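Local coordinates for protein carbohydrate esterase (Metagenome, PDB 6TKX) that probably removes feruloyl and acetyl groups from complex xylans, as a bifunctional esterase of the alpha/beta hydrolase fold from gut microbiota, at residues D13-S18 with D35-K40. Numbering follows the deposited sequence.
Sequences DTYSTS and DIYLPK
Ser16 grips the last two carbonyls of strand 33-39, those of Leu38 and Pro39, through its amide and its hydroxyl. Its OG gives a hydrogen bond to Pro39 O at 2.8 Å, arriving tilted out of the carbonyl plane, while its N donates to Leu38 O at 3.0 Å and, weakly, to Pro39 O. A chi1 of 68° sets OG between the backbone N and the carbonyl carbon, close to Pro39 O, and there it also accepts a bond from Thr17 OG1 (2.9 Å). An alanine at Ser16 is likely to cost Pro39 O its strongest partner across this contact and let the Thr17 hydroxyl turn away. One step on, Leu38 N reaches Thr17 O at 2.9 Å in a fairly straight bond, 161° at the hydrogen. The register slips by one residue between Tyr15 and Thr17, a beta bulge, in the antiparallel hairpin of strands 15-23 and 33-39 at the edge of the alpha/beta hydrolase sheet. Beyond the bulge, Lys40 N bonds weakly to Thr14 O, and Lys40 NZ makes a long salt bridge to Asp13 OD2 (3.3 Å). On the face carrying Tyr37 and Ser18, Tyr37 turns its ring edge to the face of Tyr15, CD1 standing over the centre of that ring, 3.7 Å above its plane, with the planes at 58°; helix 63-77 packs against Tyr37 through Ser67 and Leu75. On the opposite face of the hairpin, the one with Thr17 and Leu38, Leu38 CD1 lies against Thr17 CB, 3.8 Å away, beside Trp19.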
ATOM      1  N   ASP A  13      -5.350  -1.161 -23.916  1.00 46.74           N
ATOM      2  CA  ASP A  13      -4.849   0.001 -24.634  1.00 51.68           C
ATOM      3  C   ASP A  13      -4.230   1.050 -23.710  1.00 50.97           C
ATOM      4  O   ASP A  13      -3.826   2.111 -24.186  1.00 54.30           O
ATOM      5  CB  ASP A  13      -5.989   0.610 -25.482  1.00 59.54           C
ATOM      6  CG  ASP A  13      -5.500   1.712 -26.477  1.00 65.86           C
ATOM      7  OD1 ASP A  13      -5.732   2.921 -26.205  1.00 62.24           O
ATOM      8  OD2 ASP A  13      -4.880   1.370 -27.523  1.00 64.60           O
ATOM      9  N   THR A  14      -4.119   0.777 -22.412  1.00 44.87           N
ATOM     10  CA  THR A  14      -3.514   1.745 -21.512  1.00 47.59           C
ATOM     11  C   THR A  14      -2.025   1.507 -21.333  1.00 45.30           C
ATOM     12  O   THR A  14      -1.350   2.337 -20.713  1.00 50.94           O
ATOM     13  CB  THR A  14      -4.173   1.728 -20.112  1.00 48.08           C
ATOM     14  OG1 THR A  14      -3.812   0.530 -19.427  1.00 35.86           O
ATOM     15  CG2 THR A  14      -5.733   1.832 -20.163  1.00 42.46           C
ATOM     16  N   TYR A  15      -1.497   0.392 -21.830  1.00 50.41           N
ATOM     17  CA  TYR A  15      -0.070   0.128 -21.690  1.00 52.21           C
ATOM     18  C   TYR A  15       0.557  -0.412 -22.973  1.00 46.15           C
ATOM     19  O   TYR A  15      -0.069  -1.131 -23.760  1.00 41.30           O
ATOM     20  CB  TYR A  15       0.222  -0.869 -20.551  1.00 46.96           C
ATOM     21  CG  TYR A  15      -0.442  -2.211 -20.730  1.00 46.48           C
ATOM     22  CD1 TYR A  15       0.188  -3.228 -21.435  1.00 42.44           C
ATOM     23  CD2 TYR A  15      -1.700  -2.464 -20.190  1.00 49.92           C
ATOM     24  CE1 TYR A  15      -0.403  -4.445 -21.598  1.00 41.58           C
ATOM     25  CE2 TYR A  15      -2.307  -3.688 -20.343  1.00 44.86           C
ATOM     26  CZ  TYR A  15      -1.658  -4.674 -21.061  1.00 49.17           C
ATOM     27  OH  TYR A  15      -2.248  -5.901 -21.211  1.00 43.54           O
ATOM     28  N   SER A  16       1.839  -0.087 -23.132  1.00 48.91           N
ATOM     29  CA  SER A  16       2.669  -0.609 -24.210  1.00 47.84           C
ATOM     30  C   SER A  16       3.322  -1.935 -23.845  1.00 49.07           C
ATOM     31  O   SER A  16       3.616  -2.745 -24.735  1.00 46.25           O
ATOM     32  CB  SER A  16       3.756   0.407 -24.560  1.00 44.76           C
ATOM     33  OG  SER A  16       4.695   0.530 -23.498  1.00 50.49           O
ATOM     34  N   THR A  17       3.541  -2.191 -22.558  1.00 41.25           N
ATOM     35  CA  THR A  17       4.398  -3.296 -22.176  1.00 38.18           C
ATOM     36  C   THR A  17       3.916  -3.863 -20.863  1.00 45.79           C
ATOM     37  O   THR A  17       3.564  -3.116 -19.959  1.00 41.96           O
ATOM     38  CB  THR A  17       5.844  -2.806 -22.062  1.00 45.60           C
ATOM     39  OG1 THR A  17       6.133  -1.978 -23.193  1.00 38.05           O
ATOM     40  CG2 THR A  17       6.803  -3.972 -22.000  1.00 43.44           C
ATOM     41  N   SER A  18       3.988  -5.177 -20.746  1.00 42.67           N
ATOM     42  CA  SER A  18       3.349  -5.921 -19.676  1.00 42.43           C
ATOM     43  C   SER A  18       4.275  -7.087 -19.366  1.00 47.23           C
ATOM     44  O   SER A  18       4.701  -7.785 -20.286  1.00 48.21           O
ATOM     45  CB  SER A  18       1.939  -6.356 -20.141  1.00 46.19           C
ATOM     46  OG  SER A  18       1.664  -7.734 -19.961  1.00 59.39           O
ATOM     47  N   ASP A  35       3.125  -7.810 -11.079  1.00 36.71           N
ATOM     48  CA  ASP A  35       2.932  -7.501 -12.492  1.00 42.40           C
ATOM     49  C   ASP A  35       3.401  -6.072 -12.736  1.00 38.78           C
ATOM     50  O   ASP A  35       3.330  -5.237 -11.830  1.00 41.59           O
ATOM     51  CB  ASP A  35       1.451  -7.655 -12.925  1.00 38.53           C
ATOM     52  CG  ASP A  35       0.851  -9.007 -12.550  1.00 38.47           C
ATOM     53  OD1 ASP A  35       1.559 -10.023 -12.622  1.00 38.04           O
ATOM     54  OD2 ASP A  35      -0.347  -9.051 -12.163  1.00 34.60           O
ATOM     55  N   ILE A  36       3.891  -5.798 -13.951  1.00 40.92           N
ATOM     56  CA  ILE A  36       4.501  -4.524 -14.321  1.00 33.93           C
ATOM     57  C   ILE A  36       3.906  -4.064 -15.633  1.00 45.08           C
ATOM     58  O   ILE A  36       3.836  -4.848 -16.588  1.00 45.37           O
ATOM     59  CB  ILE A  36       6.038  -4.638 -14.454  1.00 35.04           C
ATOM     60  CG1 ILE A  36       6.645  -5.032 -13.098  1.00 43.25           C
ATOM     61  CG2 ILE A  36       6.615  -3.320 -14.973  1.00 32.90           C
ATOM     62  CD1 ILE A  36       8.134  -5.259 -13.096  1.00 39.34           C
ATOM     63  N   TYR A  37       3.525  -2.789 -15.699  1.00 35.72           N
ATOM     64  CA  TYR A  37       2.952  -2.211 -16.906  1.00 42.13           C
ATOM     65  C   TYR A  37       3.610  -0.869 -17.191  1.00 45.83           C
ATOM     66  O   TYR A  37       3.743  -0.037 -16.290  1.00 42.44           O
ATOM     67  CB  TYR A  37       1.436  -2.019 -16.790  1.00 42.33           C
ATOM     68  CG  TYR A  37       0.695  -3.282 -16.428  1.00 49.02           C
ATOM     69  CD1 TYR A  37       0.211  -4.118 -17.419  1.00 40.41           C
ATOM     70  CD2 TYR A  37       0.480  -3.647 -15.089  1.00 39.04           C
ATOM     71  CE1 TYR A  37      -0.459  -5.283 -17.108  1.00 42.83           C
ATOM     72  CE2 TYR A  37      -0.207  -4.820 -14.769  1.00 44.35           C
ATOM     73  CZ  TYR A  37      -0.679  -5.636 -15.809  1.00 40.45           C
ATOM     74  OH  TYR A  37      -1.365  -6.799 -15.582  1.00 40.10           O
ATOM     75  N   LEU A  38       3.998  -0.649 -18.451  1.00 39.99           N
ATOM     76  CA  LEU A  38       4.508   0.656 -18.840  1.00 44.69           C
ATOM     77  C   LEU A  38       3.474   1.372 -19.689  1.00 40.97           C
ATOM     78  O   LEU A  38       2.735   0.739 -20.445  1.00 39.84           O
ATOM     79  CB  LEU A  38       5.834   0.530 -19.609  1.00 51.09           C
ATOM     80  CG  LEU A  38       6.830  -0.443 -18.947  1.00 47.83           C
ATOM     81  CD1 LEU A  38       8.090  -0.667 -19.789  1.00 47.10           C
ATOM     82  CD2 LEU A  38       7.182   0.033 -17.526  1.00 41.81           C
ATOM     83  N   PRO A  39       3.374   2.687 -19.575  1.00 44.46           N
ATOM     84  CA  PRO A  39       2.311   3.402 -20.285  1.00 48.71           C
ATOM     85  C   PRO A  39       2.315   3.165 -21.793  1.00 48.53           C
ATOM     86  O   PRO A  39       3.306   2.733 -22.393  1.00 47.07           O
ATOM     87  CB  PRO A  39       2.600   4.876 -19.957  1.00 50.33           C
ATOM     88  CG  PRO A  39       3.292   4.847 -18.660  1.00 46.79           C
ATOM     89  CD  PRO A  39       4.048   3.541 -18.580  1.00 50.06           C
ATOM     90  N   LYS A  40       1.163   3.477 -22.399  1.00 55.19           N
ATOM     91  CA  LYS A  40       1.047   3.524 -23.857  1.00 60.58           C
ATOM     92  C   LYS A  40       1.983   4.576 -24.432  1.00 62.51           C
ATOM     93  O   LYS A  40       2.867   4.266 -25.235  1.00 57.37           O
ATOM     94  CB  LYS A  40      -0.410   3.801 -24.266  1.00 63.53           C
ATOM     95  CG  LYS A  40      -0.690   3.752 -25.789  1.00 66.87           C
ATOM     96  CD  LYS A  40      -2.189   3.698 -26.121  1.00 66.03           C
ATOM     97  CE  LYS A  40      -2.520   4.171 -27.554  1.00 60.73           C
ATOM     98  NZ  LYS A  40      -2.269   3.140 -28.584  1.00 78.57           N
TER